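Local coordinates for leucine aminopeptidase (Parabacteroides distasonis, PDB 3TC8), which probably acts as a zinc-dependent exopeptidase of the M28 family that releases N-terminal residues from peptides, with glutaminyl-peptide cyclotransferase activity a possible alternative, at residues Pro20-Ala24 with Asp25-Ala29; Leu136-Ala139 with Arg140-Gln144; Tyr161-Pro164 with Glu165-Asp169; Arg217-Ala220 with Pro221-Glu224. All coordinates share one frame; numbering follows the deposited sequence. Where two conformers were deposited one is given.

Interaction 1. Residues Pro20-Ala24 with Asp25-Ala29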
# COMPACT_ATOMS: atom_id res chain seq x y z
N PRO A 20 -15.99 0.99 -13.44
CA PRO A 20 -15.46 2.30 -13.72
C PRO A 20 -14.08 2.26 -14.36
O PRO A 20 -13.33 1.30 -14.23
CB PRO A 20 -15.39 2.93 -12.32
CG PRO A 20 -16.27 2.22 -11.49
CD PRO A 20 -16.30 0.83 -12.02
N ASP A 21 -13.74 3.37 -14.99
CA ASP A 21 -12.46 3.59 -15.65
C ASP A 21 -11.48 4.23 -14.65
O ASP A 21 -11.69 5.38 -14.22
CB ASP A 21 -12.77 4.57 -16.81
CG ASP A 21 -11.66 4.72 -17.81
OD1 ASP A 21 -10.51 4.30 -17.56
OD2 ASP A 21 -11.93 5.33 -18.87
N PHE A 22 -10.41 3.55 -14.30
CA PHE A 22 -9.35 4.10 -13.46
C PHE A 22 -8.60 5.14 -14.29
O PHE A 22 -8.06 4.84 -15.36
CB PHE A 22 -8.41 2.97 -13.09
CG PHE A 22 -7.22 3.36 -12.21
CD1 PHE A 22 -6.02 3.74 -12.78
CD2 PHE A 22 -7.31 3.27 -10.85
CE1 PHE A 22 -4.93 4.01 -11.99
CE2 PHE A 22 -6.20 3.54 -10.04
CZ PHE A 22 -5.03 3.89 -10.63
N ASN A 23 -8.53 6.37 -13.79
CA ASN A 23 -7.83 7.44 -14.48
C ASN A 23 -6.40 7.47 -13.99
O ASN A 23 -6.12 7.94 -12.86
CB ASN A 23 -8.57 8.76 -14.22
CG ASN A 23 -7.99 9.95 -14.93
OD1 ASN A 23 -6.81 10.10 -15.08
ND2 ASN A 23 -8.86 10.92 -15.18
N ALA A 24 -5.47 6.98 -14.81
CA ALA A 24 -4.08 6.88 -14.39
C ALA A 24 -3.42 8.25 -14.25
O ALA A 24 -2.52 8.39 -13.41
CB ALA A 24 -3.31 5.99 -15.33
N ASP A 25 -3.82 9.25 -15.03
CA ASP A 25 -3.32 10.62 -14.87
C ASP A 25 -3.65 11.11 -13.48
O ASP A 25 -2.84 11.76 -12.81
CB ASP A 25 -3.98 11.60 -15.86
CG ASP A 25 -3.40 11.53 -17.27
OD1 ASP A 25 -2.30 10.96 -17.51
OD2 ASP A 25 -4.06 12.11 -18.17
N SER A 26 -4.87 10.86 -13.06
CA SER A 26 -5.31 11.22 -11.74
C SER A 26 -4.54 10.51 -10.63
O SER A 26 -4.10 11.14 -9.66
CB SER A 26 -6.81 10.95 -11.61
OG SER A 26 -7.26 11.05 -10.27
N ALA A 27 -4.38 9.20 -10.79
CA ALA A 27 -3.58 8.47 -9.81
C ALA A 27 -2.16 9.05 -9.72
O ALA A 27 -1.60 9.19 -8.64
CB ALA A 27 -3.55 6.99 -10.17
N TYR A 28 -1.55 9.31 -10.87
CA TYR A 28 -0.21 9.88 -10.90
C TYR A 28 -0.15 11.20 -10.12
O TYR A 28 0.75 11.43 -9.32
CB TYR A 28 0.20 10.09 -12.35
CG TYR A 28 1.59 10.63 -12.54
CD1 TYR A 28 1.88 11.98 -12.38
CD2 TYR A 28 2.62 9.77 -12.88
CE1 TYR A 28 3.21 12.43 -12.57
CE2 TYR A 28 3.93 10.21 -13.06
CZ TYR A 28 4.21 11.52 -12.89
OH TYR A 28 5.53 11.97 -13.07
N ALA A 29 -1.15 12.05 -10.33
CA ALA A 29 -1.20 13.31 -9.63
C ALA A 29 -1.37 13.10 -8.13
O ALA A 29 -0.83 13.91 -7.35
CB ALA A 29 -2.31 14.20 -10.19
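The backbone turns from an extended run into a helix where Asn23 meets Ala27, with Ala27 N bonded to Asn23 O at 3.0 Å and Tyr28 N to Ala24 O at 2.9 Å. Asn23 stands at the N-cap. Its CG lies opposite the backbone N (chi1 -178°), which swings the amide back over the first turn. Asn23 OD1 then accepts from Ser26 N at 2.9 Å. The bond is fairly straight at hydrogen (162°), but the donor stands 50° out of the amide carbonyl plane. Asn23 OD1 also lies 3.1 Å from Asp25 N and 3.3 Å from Asp25 CB. With an alanine here, Ser26 N would probably lose its capping acceptor and the first turn would be freer to fray.

Ser26 does not return the bond. Its OG bonds to Glu137 OE1 of helix 125-144, and Asn23 N goes to OE2 of the same carboxylate. Asp25 pairs through OD1 with Arg292. On the inner side, Phe22 carries the apolar part. The far end of its ring meets the helix obliquely, with Phe22 CZ 3.5 Å from Ala27 CB. The same ring packs on Leu303 of helix 292-308.

Phe22 precedes the cap and Ala27 follows it by four residues, the spacing of a hydrophobic staple. With the Asn23 cap, this is a typical helix N-terminus: one side-chain acceptor for a first-turn N-H, and an apolar clasp beside it.

Interaction 2. Residues Leu136-Ala139 with Arg140-Gln144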
# COMPACT_ATOMS: atom_id res chain seq x y z
N LEU A 136 -6.41 6.05 -3.85
CA LEU A 136 -7.19 7.25 -3.91
C LEU A 136 -8.01 7.31 -5.18
O LEU A 136 -9.18 7.68 -5.13
CB LEU A 136 -6.33 8.52 -3.78
CG LEU A 136 -5.77 8.80 -2.38
CD1 LEU A 136 -4.71 9.91 -2.50
CD2 LEU A 136 -6.90 9.27 -1.42
N GLU A 137 -7.42 6.95 -6.31
CA GLU A 137 -8.18 6.96 -7.55
C GLU A 137 -9.27 5.90 -7.56
O GLU A 137 -10.40 6.14 -8.01
CB GLU A 137 -7.23 6.83 -8.72
CG GLU A 137 -7.91 6.69 -10.07
CD GLU A 137 -8.86 7.82 -10.43
OE1 GLU A 137 -8.78 8.92 -9.84
OE2 GLU A 137 -9.68 7.64 -11.39
N ILE A 138 -8.99 4.72 -7.02
CA ILE A 138 -10.00 3.67 -6.84
C ILE A 138 -11.14 4.17 -5.98
O ILE A 138 -12.31 4.04 -6.31
CB ILE A 138 -9.35 2.39 -6.29
CG1 ILE A 138 -8.52 1.70 -7.37
CG2 ILE A 138 -10.41 1.42 -5.70
CD1 ILE A 138 -7.49 0.76 -6.86
N ALA A 139 -10.80 4.83 -4.86
CA ALA A 139 -11.79 5.34 -3.95
C ALA A 139 -12.62 6.46 -4.60
O ALA A 139 -13.83 6.57 -4.36
CB ALA A 139 -11.07 5.85 -2.67
N ARG A 140 -11.99 7.28 -5.44
CA ARG A 140 -12.71 8.29 -6.17
C ARG A 140 -13.78 7.68 -7.05
O ARG A 140 -14.93 8.13 -7.12
CB ARG A 140 -11.76 9.16 -7.00
CG ARG A 140 -12.43 10.37 -7.61
CD ARG A 140 -11.45 11.30 -8.34
NE ARG A 140 -10.97 10.72 -9.59
CZ ARG A 140 -11.44 11.00 -10.78
NH1 ARG A 140 -12.37 11.93 -11.00
NH2 ARG A 140 -10.93 10.36 -11.80
N GLN A 141 -13.44 6.58 -7.72
CA GLN A 141 -14.40 5.87 -8.55
C GLN A 141 -15.50 5.20 -7.72
O GLN A 141 -16.67 5.26 -8.09
CB GLN A 141 -13.70 4.85 -9.40
CG GLN A 141 -12.72 5.44 -10.43
CD GLN A 141 -13.32 6.43 -11.36
OE1 GLN A 141 -14.50 6.28 -11.77
NE2 GLN A 141 -12.56 7.46 -11.73
N ILE A 142 -15.15 4.61 -6.59
CA ILE A 142 -16.14 4.00 -5.73
C ILE A 142 -17.13 5.04 -5.24
O ILE A 142 -18.34 4.79 -5.19
CB ILE A 142 -15.46 3.28 -4.52
CG1 ILE A 142 -14.66 2.08 -5.00
CG2 ILE A 142 -16.48 2.91 -3.44
CD1 ILE A 142 -13.66 1.57 -3.97
N GLY A 143 -16.65 6.24 -4.87
CA GLY A 143 -17.54 7.26 -4.41
C GLY A 143 -18.57 7.66 -5.46
O GLY A 143 -19.66 8.08 -5.14
N GLN A 144 -18.21 7.57 -6.73
CA GLN A 144 -19.12 7.93 -7.83
C GLN A 144 -20.04 6.78 -8.25
O GLN A 144 -21.12 7.05 -8.81
CB GLN A 144 -18.32 8.35 -9.06
CG GLN A 144 -17.45 9.66 -8.92
CD GLN A 144 -16.35 9.90 -10.11
OE1 GLN A 144 -15.81 11.03 -10.29
NE2 GLN A 144 -16.07 8.87 -10.89
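Glu137 and Arg140 form a salt bridge on one side of the helix, and Gln141 joins it. Arg140 grips the carboxylate side-on. Arg140 NE reaches Glu137 OE1 at 2.8 Å and Arg140 NH2 reaches Glu137 OE2 at 3.0 Å, both from the syn side. A weak third bond runs from NH2 to OE1. The two flat groups are twisted 39° apart. Glu137 bends at chi2 (57°), which turns its carboxylate along the helix toward the next turn.

An uncharged donor, Gln141 NE2, also bonds to Glu137 OE2, at 2.9 Å. It comes from above the carboxylate plane, 39° out of it. In the backbone, Arg140 N, Gln141 N, Ile142 N and Gly143 N each bond to the carbonyl four residues back.

The apolar contact lies on another side. Ile138 CG2 touches Ile142 CD1 at 3.7 Å, and both residues pack on helix 292-308.

Glu137 is buried, and Ser26 OG and Asn23 N also bond to it. With a guanidinium and several neutral donors around it, the carboxylate is probably kept ionised and its rotation is well fixed.

Interaction 3. Residues Tyr161-Pro164 with Glu165-Asp169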
# COMPACT_ATOMS: atom_id res chain seq x y z
N TYR A 161 9.72 2.00 8.89
CA TYR A 161 10.62 2.52 9.93
C TYR A 161 11.35 1.35 10.62
O TYR A 161 11.80 1.48 11.76
CB TYR A 161 9.83 3.39 10.93
CG TYR A 161 10.53 4.61 11.51
CD1 TYR A 161 11.63 4.51 12.38
CD2 TYR A 161 10.05 5.89 11.26
CE1 TYR A 161 12.18 5.64 12.93
CE2 TYR A 161 10.58 7.02 11.84
CZ TYR A 161 11.66 6.87 12.69
OH TYR A 161 12.19 8.01 13.27
N GLY A 162 11.51 0.24 9.94
CA GLY A 162 12.19 -0.91 10.50
C GLY A 162 13.69 -0.73 10.53
O GLY A 162 14.26 0.20 9.95
N THR A 163 14.34 -1.64 11.25
CA THR A 163 15.78 -1.58 11.49
C THR A 163 16.53 -1.37 10.18
O THR A 163 16.37 -2.16 9.24
CB THR A 163 16.27 -2.90 12.11
OG1 THR A 163 15.50 -3.15 13.29
CG2 THR A 163 17.77 -2.82 12.44
N PRO A 164 17.42 -0.36 10.11
CA PRO A 164 18.17 -0.15 8.87
C PRO A 164 19.42 -1.02 8.78
O PRO A 164 19.92 -1.55 9.79
CB PRO A 164 18.52 1.33 8.94
CG PRO A 164 18.60 1.61 10.37
CD PRO A 164 17.58 0.76 11.04
N GLU A 165 19.97 -1.08 7.59
CA GLU A 165 21.12 -1.91 7.31
C GLU A 165 22.32 -1.57 8.18
O GLU A 165 23.11 -2.45 8.48
CB GLU A 165 21.53 -1.79 5.85
CG GLU A 165 20.49 -2.33 4.88
CD GLU A 165 20.28 -3.83 5.02
OE1 GLU A 165 21.16 -4.55 4.60
OE2 GLU A 165 19.24 -4.25 5.58
N PHE A 166 22.44 -0.31 8.61
CA PHE A 166 23.60 0.13 9.38
C PHE A 166 23.44 -0.07 10.87
O PHE A 166 24.37 0.27 11.62
CB PHE A 166 23.92 1.61 9.02
CG PHE A 166 22.77 2.57 9.21
CD1 PHE A 166 22.44 3.06 10.45
CD2 PHE A 166 22.04 3.01 8.13
CE1 PHE A 166 21.40 3.94 10.62
CE2 PHE A 166 20.99 3.91 8.28
CZ PHE A 166 20.66 4.38 9.53
N VAL A 167 22.33 -0.64 11.33
CA VAL A 167 22.14 -0.98 12.73
C VAL A 167 22.28 -2.48 12.90
O VAL A 167 21.62 -3.26 12.25
CB VAL A 167 20.75 -0.50 13.22
CG1 VAL A 167 20.32 -1.11 14.56
CG2 VAL A 167 20.71 1.05 13.31
N THR A 168 23.17 -2.89 13.81
CA THR A 168 23.45 -4.30 14.05
C THR A 168 22.50 -4.98 15.02
O THR A 168 22.28 -6.18 14.89
CB THR A 168 24.91 -4.49 14.50
OG1 THR A 168 25.10 -3.76 15.71
CG2 THR A 168 25.91 -4.05 13.44
N ASP A 169 21.92 -4.27 15.97
CA ASP A 169 20.98 -4.87 16.89
C ASP A 169 19.72 -5.32 16.17
O ASP A 169 19.29 -4.68 15.19
CB ASP A 169 20.62 -3.91 18.01
CG ASP A 169 21.57 -4.02 19.23
OD1 ASP A 169 22.65 -4.73 19.19
OD2 ASP A 169 21.20 -3.38 20.25
O HOH W 1 16.99 -3.20 15.69
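Pro164 and Phe166 make the tight part of this contact. Pro164 CG sits over one face of the Phe166 ring, 3.8 Å from its centroid and displaced toward the rim, a CH-pi contact. Phe166 holds CG between its backbone N and carbonyl carbon (chi1 56°), and this folds the ring back over the proline. Val167 CG2 adds a second touch, 3.7 Å from Pro164 CG. The backbone beneath is a type I turn, closed by Val167 N to Pro164 O at 3.0 Å. Replaced by an alanine, the Phe166 side chain would no longer lie over Pro164, and Arg119 is likely to lose its cation-pi partner.

The Thr163 side is looser. Thr163 CG2 meets Val167 CG1 at 3.7 Å, but its hydroxyl has no direct bond to residues 165-169. A water bridges the gap, 2.8 Å from Thr163 OG1, and donates to Asp169 O. Glu165 is exposed, its side chain about 11 Å from the zinc ion.

Asp110 receives Glu165 N, and Tyr108 meets the Phe166 ring edge-to-face. Residue range 161-169 begins right after the zinc ligand Asp160. It lies at the protein surface, in the long loop between strand 150-156 and helix 177-184.

Interaction 4. Residues Arg217-Ala220 with Pro221-Glu224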
# COMPACT_ATOMS: atom_id res chain seq x y z
N ARG A 217 -0.05 -18.68 -0.01
CA ARG A 217 -0.32 -19.59 1.09
C ARG A 217 -1.62 -19.29 1.80
O ARG A 217 -2.37 -20.21 2.17
CB ARG A 217 0.85 -19.63 2.05
CG ARG A 217 0.90 -20.86 2.98
CD ARG A 217 1.30 -22.15 2.23
NE ARG A 217 1.66 -23.21 3.15
CZ ARG A 217 0.82 -24.03 3.78
NH1 ARG A 217 -0.47 -24.01 3.52
NH2 ARG A 217 1.31 -24.88 4.69
N ALA A 218 -1.91 -18.01 2.02
CA ALA A 218 -3.10 -17.58 2.74
C ALA A 218 -4.33 -17.42 1.87
O ALA A 218 -5.43 -17.44 2.39
CB ALA A 218 -2.87 -16.23 3.44
N ALA A 219 -4.15 -17.16 0.58
CA ALA A 219 -5.20 -16.54 -0.24
C ALA A 219 -5.00 -16.85 -1.70
O ALA A 219 -5.25 -16.03 -2.58
CB ALA A 219 -5.25 -15.05 0.01
N ALA A 220 -4.63 -18.08 -2.02
CA ALA A 220 -4.40 -18.43 -3.43
C ALA A 220 -5.59 -18.15 -4.32
O ALA A 220 -5.41 -17.71 -5.43
CB ALA A 220 -3.93 -19.88 -3.61
N PRO A 221 -6.83 -18.38 -3.87
CA PRO A 221 -7.97 -18.07 -4.77
C PRO A 221 -8.06 -16.61 -5.10
O PRO A 221 -8.52 -16.23 -6.18
CB PRO A 221 -9.19 -18.56 -3.98
CG PRO A 221 -8.65 -19.62 -3.07
CD PRO A 221 -7.28 -19.14 -2.68
N ILE A 222 -7.64 -15.74 -4.17
CA ILE A 222 -7.64 -14.31 -4.39
C ILE A 222 -6.55 -13.94 -5.38
O ILE A 222 -6.79 -13.15 -6.30
CB ILE A 222 -7.50 -13.51 -3.06
CG1 ILE A 222 -8.53 -14.00 -2.00
CG2 ILE A 222 -7.61 -12.01 -3.31
CD1 ILE A 222 -10.00 -13.94 -2.45
N VAL A 223 -5.35 -14.49 -5.20
CA VAL A 223 -4.29 -14.33 -6.17
C VAL A 223 -4.78 -14.71 -7.57
O VAL A 223 -4.60 -13.97 -8.54
CB VAL A 223 -2.99 -15.10 -5.81
CG1 VAL A 223 -1.95 -14.94 -6.91
CG2 VAL A 223 -2.44 -14.65 -4.45
N GLU A 224 -5.34 -15.91 -7.68
CA GLU A 224 -5.79 -16.39 -8.96
C GLU A 224 -6.85 -15.49 -9.59
O GLU A 224 -6.81 -15.21 -10.78
CB GLU A 224 -6.25 -17.84 -8.88
CG GLU A 224 -5.05 -18.77 -8.59
CD GLU A 224 -3.99 -18.71 -9.67
OE1 GLU A 224 -4.38 -18.79 -10.88
OE2 GLU A 224 -2.80 -18.60 -9.30
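Ala219 meets Ile222 and Val223 through an unusual backbone: phi -157° and psi 41° at Ala219 turn its carbonyl toward the next stretch of helix. Ile222 places CG1 beside its own backbone N (chi1 -50°), which sets Ile222 CG1 4.0 Å from Ala219 CB. This apolar touch is loose.

Ala219 O takes two donors. Val223 N bonds to it at 3.0 Å, nearly in line with the carbonyl. Ile222 N lies 2.9 Å from Ala219 O, but that bond is bent and weak. One residue on, Glu224 N bonds to Ala220 O at 2.9 Å. The ring of Pro221 packs against the preceding residue, with Pro221 CD 3.6 Å from Ala220 CB.

Ala219, Ile222 and Val223 all touch Ile263 of strand 262-266, so this side of helix 213-233 lies on the sheet. Glu224 CG passes 3.4 Å from Ala220 O, while its OE2 forms a salt bridge with Lys211.

The chemistry is that of a proline kink. Pro221 N has no hydrogen to give, and Ile222 N makes the weak bond to Ala219 O instead of one to the carbonyl four residues back. The helix therefore bends here, and regular bonding resumes only at Val223 N and Glu224 N.

From the N terminus, interaction 1 starts helix 24-36 out of the leading loop. Interaction 2 follows on the last turns of helix 125-144. These two touch directly, since Glu137 of interaction 2 bonds to Asn23 and Ser26 of interaction 1, and helix 292-308 packs against both. Interaction 3 comes next and closes a turn in the loop after strand 150-156. It lies across the centre of the chain from the first two, with centres 36 and 37 Å away. Interaction 4 is last, a kink within helix 213-233 against strand 262-266; its nearest atoms are about 13 Å from interaction 2. All four are local and run in series; none nests or crosses.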